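Trehalose operon transcriptional repressor (PDB 2OGG) represses the trePA operon of Bacillus subtilis and binds trehalose-6-phosphate, this chain being its effector-binding domain of the UTRA family. Local coordinates at residues E49-D54 with R136-K141; K92-E97 with H114-R119. All blocks are in the same frame, centred on the assembly; numbering follows the deposited sequence.

Contact 1. Residues E49-D54 with R136-K141; sequences EHVILD and RHRLDK
Ile52 and His137 face each other as a non-hydrogen-bonded antiparallel pair, the tightly packed apolar part of the contact: CG1 of Ile52 comes within 3.4 Å of His137 CD2. The two side chains run alongside each other in the same direction, and Ile52 CG2 sits over one ring face, 4.2 Å from the ring centre, in a CH-pi contact. Next along, Leu53 and Arg136 form the hydrogen-bonded pair, with Arg136 N giving a nearly straight bond to Leu53 O (178°). At the other end the pairing gives way to side chains. Arg138 N still reaches Val51 O at 3.1 Å, and Val51 CG1 lies over the centre of the guanidinium, whose NH2 alone bonds Glu49, meeting OE1 at 2.9 Å in a salt bridge. The two charged planes stand 76° apart. The same guanidinium holds Asp140 side-on, NE to OD1 and NH2 to OD2, while NH1 bonds Asp108 O. The looser, solvent side is that of exposed Asp140 and partly exposed Lys141, which touches Val51 CB and CG2 with its CG. Strand 49-59 lies between 37-46 and 129-138, with helix 101-106 covering Leu53 and strand 114-124 flanking 129-138 on its other side.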
ATOM      1  N   GLU A  49       3.522 -32.534  -5.115  1.00 48.45           N
ATOM      2  CA  GLU A  49       2.109 -32.563  -4.773  1.00 48.63           C
ATOM      3  C   GLU A  49       1.347 -31.433  -5.397  1.00 47.48           C
ATOM      4  O   GLU A  49       1.850 -30.317  -5.484  1.00 49.62           O
ATOM      5  CB  GLU A  49       1.931 -32.500  -3.261  1.00 48.29           C
ATOM      6  CG  GLU A  49       2.562 -33.653  -2.513  1.00 51.61           C
ATOM      7  CD  GLU A  49       2.168 -33.661  -1.056  1.00 55.94           C
ATOM      8  OE1 GLU A  49       2.454 -32.666  -0.360  1.00 54.27           O
ATOM      9  OE2 GLU A  49       1.534 -34.645  -0.617  1.00 61.85           O
ATOM     10  N   HIS A  50       0.090 -31.709  -5.735  1.00 49.03           N
ATOM     11  CA  HIS A  50      -0.849 -30.678  -6.188  1.00 47.28           C
ATOM     12  C   HIS A  50      -1.481 -30.033  -4.964  1.00 46.91           C
ATOM     13  O   HIS A  50      -2.230 -30.683  -4.213  1.00 46.46           O
ATOM     14  CB  HIS A  50      -1.939 -31.295  -7.056  1.00 49.11           C
ATOM     15  CG  HIS A  50      -1.429 -31.869  -8.337  1.00 52.28           C
ATOM     16  ND1 HIS A  50      -1.230 -31.103  -9.468  1.00 49.72           N
ATOM     17  CD2 HIS A  50      -1.030 -33.124  -8.654  1.00 43.88           C
ATOM     18  CE1 HIS A  50      -0.744 -31.867 -10.430  1.00 52.48           C
ATOM     19  NE2 HIS A  50      -0.624 -33.098  -9.964  1.00 52.54           N
ATOM     20  N   VAL A  51      -1.203 -28.750  -4.768  1.00 42.98           N
ATOM     21  CA  VAL A  51      -1.539 -28.141  -3.504  1.00 40.68           C
ATOM     22  C   VAL A  51      -2.290 -26.823  -3.557  1.00 42.05           C
ATOM     23  O   VAL A  51      -2.797 -26.375  -2.532  1.00 45.63           O
ATOM     24  CB  VAL A  51      -0.325 -28.044  -2.604  1.00 38.08           C
ATOM     25  CG1 VAL A  51       0.247 -29.421  -2.382  1.00 35.27           C
ATOM     26  CG2 VAL A  51       0.708 -27.158  -3.242  1.00 38.17           C
ATOM     27  N   ILE A  52      -2.270 -26.155  -4.713  1.00 42.05           N
ATOM     28  CA  ILE A  52      -3.022 -24.929  -4.903  1.00 38.58           C
ATOM     29  C   ILE A  52      -3.968 -25.081  -6.085  1.00 41.34           C
ATOM     30  O   ILE A  52      -3.595 -25.626  -7.129  1.00 43.86           O
ATOM     31  CB  ILE A  52      -2.096 -23.717  -5.146  1.00 40.60           C
ATOM     32  CG1 ILE A  52      -1.222 -23.472  -3.920  1.00 42.18           C
ATOM     33  CG2 ILE A  52      -2.935 -22.446  -5.399  1.00 36.90           C
ATOM     34  CD1 ILE A  52       0.212 -23.123  -4.253  1.00 44.46           C
ATOM     35  N   LEU A  53      -5.177 -24.555  -5.956  1.00 39.15           N
ATOM     36  CA  LEU A  53      -6.077 -24.553  -7.097  1.00 38.15           C
ATOM     37  C   LEU A  53      -6.385 -23.123  -7.465  1.00 37.88           C
ATOM     38  O   LEU A  53      -6.760 -22.338  -6.599  1.00 43.30           O
ATOM     39  CB  LEU A  53      -7.353 -25.329  -6.802  1.00 34.60           C
ATOM     40  CG  LEU A  53      -8.198 -25.414  -8.065  1.00 39.50           C
ATOM     41  CD1 LEU A  53      -7.649 -26.498  -8.976  1.00 32.23           C
ATOM     42  CD2 LEU A  53      -9.704 -25.569  -7.772  1.00 33.99           C
ATOM     43  N   ASP A  54      -5.987 -22.723  -8.671  1.00 40.66           N
ATOM     44  CA  ASP A  54      -6.123 -21.331  -9.108  1.00 39.74           C
ATOM     45  C   ASP A  54      -7.257 -21.192 -10.117  1.00 39.43           C
ATOM     46  O   ASP A  54      -7.253 -21.850 -11.156  1.00 42.68           O
ATOM     47  CB  ASP A  54      -4.823 -20.857  -9.737  1.00 38.14           C
ATOM     48  CG  ASP A  54      -3.793 -20.426  -8.698  1.00 55.63           C
ATOM     49  OD1 ASP A  54      -4.201 -19.768  -7.711  1.00 63.53           O
ATOM     50  OD2 ASP A  54      -2.565 -20.650  -8.907  1.00 59.81           O
ATOM     51  N   ARG A 136      -6.962 -21.233  -4.097  1.00 40.44           N
ATOM     52  CA  ARG A 136      -7.243 -22.093  -2.945  1.00 37.65           C
ATOM     53  C   ARG A 136      -6.005 -22.892  -2.534  1.00 39.42           C
ATOM     54  O   ARG A 136      -5.499 -23.712  -3.323  1.00 38.32           O
ATOM     55  CB  ARG A 136      -8.399 -23.034  -3.287  1.00 34.57           C
ATOM     56  CG  ARG A 136      -9.568 -22.298  -3.919  1.00 41.99           C
ATOM     57  CD  ARG A 136     -10.751 -23.213  -4.229  1.00 38.97           C
ATOM     58  NE  ARG A 136     -11.326 -23.817  -3.032  1.00 40.45           N
ATOM     59  CZ  ARG A 136     -12.321 -23.288  -2.320  1.00 41.95           C
ATOM     60  NH1 ARG A 136     -12.822 -22.108  -2.663  1.00 36.39           N
ATOM     61  NH2 ARG A 136     -12.807 -23.938  -1.259  1.00 34.98           N
ATOM     62  N   HIS A 137      -5.509 -22.638  -1.318  1.00 37.73           N
ATOM     63  CA  HIS A 137      -4.327 -23.324  -0.813  1.00 37.83           C
ATOM     64  C   HIS A 137      -4.640 -24.328   0.262  1.00 41.94           C
ATOM     65  O   HIS A 137      -5.337 -24.016   1.218  1.00 48.57           O
ATOM     66  CB  HIS A 137      -3.374 -22.321  -0.190  1.00 40.09           C
ATOM     67  CG  HIS A 137      -2.940 -21.240  -1.123  1.00 40.90           C
ATOM     68  ND1 HIS A 137      -3.771 -20.208  -1.500  1.00 40.28           N
ATOM     69  CD2 HIS A 137      -1.745 -21.000  -1.717  1.00 43.83           C
ATOM     70  CE1 HIS A 137      -3.116 -19.390  -2.308  1.00 43.12           C
ATOM     71  NE2 HIS A 137      -1.877 -19.834  -2.433  1.00 44.56           N
ATOM     72  N   ARG A 138      -3.960 -25.466   0.207  1.00 41.39           N
ATOM     73  CA  ARG A 138      -3.833 -26.336   1.351  1.00 35.89           C
ATOM     74  C   ARG A 138      -3.126 -25.590   2.497  1.00 40.19           C
ATOM     75  O   ARG A 138      -2.175 -24.835   2.275  1.00 42.24           O
ATOM     76  CB  ARG A 138      -3.009 -27.538   0.943  1.00 38.31           C
ATOM     77  CG  ARG A 138      -3.328 -28.801   1.735  1.00 28.44           C
ATOM     78  CD  ARG A 138      -2.623 -29.965   1.084  1.00 31.74           C
ATOM     79  NE  ARG A 138      -1.193 -29.994   1.391  1.00 27.94           N
ATOM     80  CZ  ARG A 138      -0.385 -31.009   1.086  1.00 33.88           C
ATOM     81  NH1 ARG A 138      -0.859 -32.081   0.447  1.00 36.49           N
ATOM     82  NH2 ARG A 138       0.908 -30.930   1.370  1.00 30.26           N
ATOM     83  N   LEU A 139      -3.555 -25.834   3.728  1.00 41.57           N
ATOM     84  CA  LEU A 139      -3.151 -24.985   4.843  1.00 42.73           C
ATOM     85  C   LEU A 139      -1.649 -24.818   4.997  1.00 43.72           C
ATOM     86  O   LEU A 139      -1.173 -23.731   5.297  1.00 42.89           O
ATOM     87  CB  LEU A 139      -3.760 -25.476   6.153  1.00 43.80           C
ATOM     88  CG  LEU A 139      -5.224 -25.086   6.298  1.00 43.32           C
ATOM     89  CD1 LEU A 139      -6.013 -25.827   5.264  1.00 57.10           C
ATOM     90  CD2 LEU A 139      -5.729 -25.419   7.692  1.00 36.14           C
ATOM     91  N   ASP A 140      -0.911 -25.917   4.924  1.00 46.28           N
ATOM     92  CA  ASP A 140       0.541 -25.854   5.086  1.00 46.14           C
ATOM     93  C   ASP A 140       1.269 -25.120   3.952  1.00 44.81           C
ATOM     94  O   ASP A 140       2.475 -24.981   3.995  1.00 46.72           O
ATOM     95  CB  ASP A 140       1.128 -27.261   5.256  1.00 45.19           C
ATOM     96  CG  ASP A 140       0.977 -28.117   4.002  1.00 52.22           C
ATOM     97  OD1 ASP A 140      -0.108 -28.090   3.375  1.00 54.32           O
ATOM     98  OD2 ASP A 140       1.959 -28.796   3.626  1.00 55.31           O
ATOM     99  N   LYS A 141       0.564 -24.779   2.879  1.00 46.84           N
ATOM    100  CA  LYS A 141       1.212 -24.222   1.685  1.00 47.06           C
ATOM    101  C   LYS A 141       0.758 -22.790   1.434  1.00 47.33           C
ATOM    102  O   LYS A 141       0.513 -22.387   0.297  1.00 48.20           O
ATOM    103  CB  LYS A 141       0.908 -25.083   0.452  1.00 45.31           C
ATOM    104  CG  LYS A 141       1.554 -26.463   0.482  1.00 48.77           C
ATOM    105  CD  LYS A 141       3.064 -26.352   0.563  1.00 57.03           C
ATOM    106  CE  LYS A 141       3.693 -27.702   0.830  1.00 61.39           C
ATOM    107  NZ  LYS A 141       5.129 -27.678   0.485  1.00 65.97           N
TER

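Contact 2. Residues K92-E97 with H114-R119; sequences KEIVAE and HMVVVR
Arg119 spans the side of the strand pair that carries Glu93, Val95, Val117 and Glu97. Its CB rests 3.6 Å from Glu93 O, and CD passes 4.2 Å from Glu93 OE1. The chain, extended from CG to NE, runs back along its own strand toward Val117, and NE bonds the hydroxyl of Tyr132. At chi4 (95°) the guanidinium turns, and Val117 CG1 lies above one face, off toward the rim. NH1 gives its bonds to a water and to Glu97 OE2, both at 2.8 Å, with Val95 CG2 also at the edge; NH2 reaches the same OE2. Both nitrogens therefore grip one oxygen, tip to tip and from the same face of the carboxylate. The water can donate to Glu93 O or OE1, linking the arginine to the partner strand. On the other face Ile94 packs its CG2 against Val116 CG1 (3.9 Å) and its CG1 against Val118 CG2. Six backbone hydrogen bonds join the strands in regular antiparallel register. Strand 114-124 has 129-138 on its far side, whereas 87-98, outermost in this chain, pairs antiparallel with a strand of the second subunit, whose Arg143 holds Glu93, and carries the sheet across the interface.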
ATOM      1  N   LYS A  92      -8.305  -7.601  -2.253  1.00 41.49           N
ATOM      2  CA  LYS A  92      -8.021  -8.974  -1.832  1.00 39.79           C
ATOM      3  C   LYS A  92      -8.843  -9.338  -0.592  1.00 40.40           C
ATOM      4  O   LYS A  92      -8.955  -8.551   0.341  1.00 37.43           O
ATOM      5  CB  LYS A  92      -6.537  -9.060  -1.473  1.00 38.61           C
ATOM      6  CG  LYS A  92      -5.875 -10.346  -1.803  1.00 45.62           C
ATOM      7  CD  LYS A  92      -4.351 -10.184  -1.882  1.00 54.15           C
ATOM      8  CE  LYS A  92      -3.893  -9.767  -3.289  1.00 67.26           C
ATOM      9  NZ  LYS A  92      -2.430  -9.405  -3.364  1.00 59.38           N
ATOM     10  N   GLU A  93      -9.398 -10.541  -0.555  1.00 37.10           N
ATOM     11  CA  GLU A  93     -10.077 -10.994   0.635  1.00 37.41           C
ATOM     12  C   GLU A  93      -9.614 -12.426   0.881  1.00 40.52           C
ATOM     13  O   GLU A  93      -9.631 -13.256  -0.042  1.00 38.86           O
ATOM     14  CB  GLU A  93     -11.595 -10.948   0.449  1.00 40.81           C
ATOM     15  CG  GLU A  93     -12.364 -11.323   1.733  1.00 52.87           C
ATOM     16  CD  GLU A  93     -13.784 -11.840   1.490  1.00 63.64           C
ATOM     17  OE1 GLU A  93     -13.990 -12.629   0.532  1.00 67.07           O
ATOM     18  OE2 GLU A  93     -14.648 -11.606   2.367  1.00 59.88           O
ATOM     19  N   ILE A  94      -9.007 -12.640   2.049  1.00 39.33           N
ATOM     20  CA  ILE A  94      -8.428 -13.935   2.421  1.00 36.71           C
ATOM     21  C   ILE A  94      -9.209 -14.534   3.589  1.00 38.07           C
ATOM     22  O   ILE A  94      -9.282 -13.944   4.664  1.00 38.93           O
ATOM     23  CB  ILE A  94      -6.961 -13.780   2.886  1.00 36.20           C
ATOM     24  CG1 ILE A  94      -6.111 -13.122   1.809  1.00 34.87           C
ATOM     25  CG2 ILE A  94      -6.356 -15.110   3.193  1.00 30.41           C
ATOM     26  CD1 ILE A  94      -4.793 -12.725   2.312  1.00 25.51           C
ATOM     27  N   VAL A  95      -9.826 -15.678   3.362  1.00 37.63           N
ATOM     28  CA  VAL A  95     -10.547 -16.389   4.415  1.00 41.90           C
ATOM     29  C   VAL A  95     -10.187 -17.877   4.392  1.00 43.16           C
ATOM     30  O   VAL A  95      -9.323 -18.308   3.618  1.00 45.51           O
ATOM     31  CB  VAL A  95     -12.075 -16.292   4.212  1.00 42.14           C
ATOM     32  CG1 VAL A  95     -12.517 -14.843   4.186  1.00 34.93           C
ATOM     33  CG2 VAL A  95     -12.464 -16.994   2.917  1.00 37.27           C
ATOM     34  N   ALA A  96     -10.739 -18.628   5.337  1.00 43.94           N
ATOM     35  CA  ALA A  96     -10.580 -20.086   5.330  1.00 43.98           C
ATOM     36  C   ALA A  96     -11.924 -20.747   5.075  1.00 42.32           C
ATOM     37  O   ALA A  96     -12.935 -20.365   5.656  1.00 42.92           O
ATOM     38  CB  ALA A  96      -9.985 -20.576   6.621  1.00 41.11           C
ATOM     39  N   GLU A  97     -11.909 -21.779   4.247  1.00 42.77           N
ATOM     40  CA  GLU A  97     -13.121 -22.462   3.841  1.00 42.44           C
ATOM     41  C   GLU A  97     -12.962 -23.973   3.927  1.00 39.44           C
ATOM     42  O   GLU A  97     -11.859 -24.491   3.824  1.00 38.39           O
ATOM     43  CB  GLU A  97     -13.491 -22.048   2.403  1.00 44.65           C
ATOM     44  CG  GLU A  97     -13.695 -20.540   2.226  1.00 46.76           C
ATOM     45  CD  GLU A  97     -14.324 -20.162   0.891  1.00 50.54           C
ATOM     46  OE1 GLU A  97     -14.340 -21.008  -0.029  1.00 54.73           O
ATOM     47  OE2 GLU A  97     -14.841 -19.029   0.776  1.00 48.67           O
ATOM     48  N   HIS A 114      -9.649 -28.214   5.526  1.00 36.77           N
ATOM     49  CA  HIS A 114      -9.841 -26.802   5.132  1.00 39.06           C
ATOM     50  C   HIS A 114      -8.792 -26.276   4.171  1.00 37.98           C
ATOM     51  O   HIS A 114      -7.744 -26.908   3.973  1.00 37.00           O
ATOM     52  CB  HIS A 114      -9.930 -25.868   6.345  1.00 34.59           C
ATOM     53  CG  HIS A 114     -11.083 -26.167   7.251  1.00 42.56           C
ATOM     54  ND1 HIS A 114     -11.055 -27.188   8.180  1.00 44.68           N
ATOM     55  CD2 HIS A 114     -12.293 -25.573   7.378  1.00 40.91           C
ATOM     56  CE1 HIS A 114     -12.216 -27.236   8.810  1.00 44.65           C
ATOM     57  NE2 HIS A 114     -12.979 -26.257   8.353  1.00 45.69           N
HETATM   58  N   MSE A 115      -9.061 -25.078   3.645  1.00 39.09           N
HETATM   59  CA  MSE A 115      -8.217 -24.415   2.667  1.00 38.17           C
HETATM   60  C   MSE A 115      -8.077 -22.961   3.072  1.00 42.08           C
HETATM   61  O   MSE A 115      -8.961 -22.399   3.718  1.00 45.68           O
HETATM   62  CB  MSE A 115      -8.905 -24.416   1.310  1.00 37.99           C
HETATM   63  CG  MSE A 115      -9.352 -25.768   0.818  1.00 43.67           C
HETATM   64 SE   MSE A 115      -8.076 -26.701  -0.323  0.50 39.93          SE
HETATM   65  CE  MSE A 115      -6.948 -27.435   1.057  1.00 51.65           C
ATOM     66  N   VAL A 116      -6.978 -22.334   2.668  1.00 42.89           N
ATOM     67  CA  VAL A 116      -6.885 -20.895   2.723  1.00 41.03           C
ATOM     68  C   VAL A 116      -7.274 -20.379   1.322  1.00 42.26           C
ATOM     69  O   VAL A 116      -6.857 -20.971   0.322  1.00 40.46           O
ATOM     70  CB  VAL A 116      -5.473 -20.430   3.149  1.00 41.34           C
ATOM     71  CG1 VAL A 116      -5.357 -18.874   3.093  1.00 38.29           C
ATOM     72  CG2 VAL A 116      -5.187 -20.895   4.535  1.00 33.55           C
ATOM     73  N   VAL A 117      -8.307 -19.536   1.272  1.00 40.85           N
ATOM     74  CA  VAL A 117      -8.822 -19.041  -0.002  1.00 42.76           C
ATOM     75  C   VAL A 117      -8.576 -17.556  -0.197  1.00 44.26           C
ATOM     76  O   VAL A 117      -9.105 -16.720   0.542  1.00 43.14           O
ATOM     77  CB  VAL A 117     -10.325 -19.292  -0.188  1.00 43.90           C
ATOM     78  CG1 VAL A 117     -10.768 -18.753  -1.550  1.00 41.65           C
ATOM     79  CG2 VAL A 117     -10.650 -20.772  -0.073  1.00 40.32           C
ATOM     80  N   VAL A 118      -7.712 -17.236  -1.150  1.00 45.09           N
ATOM     81  CA  VAL A 118      -7.439 -15.847  -1.511  1.00 43.85           C
ATOM     82  C   VAL A 118      -8.263 -15.424  -2.722  1.00 45.33           C
ATOM     83  O   VAL A 118      -8.205 -16.047  -3.795  1.00 40.56           O
ATOM     84  CB  VAL A 118      -5.950 -15.631  -1.823  1.00 44.02           C
ATOM     85  CG1 VAL A 118      -5.705 -14.158  -2.109  1.00 41.28           C
ATOM     86  CG2 VAL A 118      -5.086 -16.122  -0.643  1.00 40.17           C
ATOM     87  N   ARG A 119      -9.104 -14.421  -2.509  1.00 47.90           N
ATOM     88  CA  ARG A 119      -9.909 -13.859  -3.585  1.00 47.63           C
ATOM     89  C   ARG A 119      -9.453 -12.463  -3.913  1.00 46.82           C
ATOM     90  O   ARG A 119      -9.412 -11.600  -3.046  1.00 45.42           O
ATOM     91  CB  ARG A 119     -11.370 -13.822  -3.200  1.00 46.14           C
ATOM     92  CG  ARG A 119     -12.029 -15.171  -3.299  1.00 45.87           C
ATOM     93  CD  ARG A 119     -13.483 -15.050  -2.905  1.00 39.23           C
ATOM     94  NE  ARG A 119     -14.174 -16.327  -2.969  1.00 47.04           N
ATOM     95  CZ  ARG A 119     -14.348 -17.139  -1.933  1.00 40.86           C
ATOM     96  NH1 ARG A 119     -13.732 -16.921  -0.773  1.00 44.05           N
ATOM     97  NH2 ARG A 119     -14.977 -18.271  -2.124  1.00 36.05           N
TER
HETATM   98  O   HOH W   1     -11.835 -14.975   0.034  1.00 45.24           O

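How the contacts relate
Both contacts belong to one six-stranded antiparallel sheet of the UTRA domain, their centres about 11 Å apart. Across it the relevant order is 49-59, 129-138, 114-124, 87-98, so contact 1 and contact 2 are separated by a single strand interface. There His137 N probably bonds Val116 O, and Arg136 NH1 forms a salt bridge with Glu97 OE1; the methyl of selenomethionine Met115 packs on Arg138. Along the chain 49-54 comes first, then both segments of contact 2, and 136-141 last; the hairpin partners 114-124 and 129-138 are consecutive. The sheet thus links the interior pairing of contact 1 to the edge used for assembly, consistent with the protein's dimer-of-dimers state.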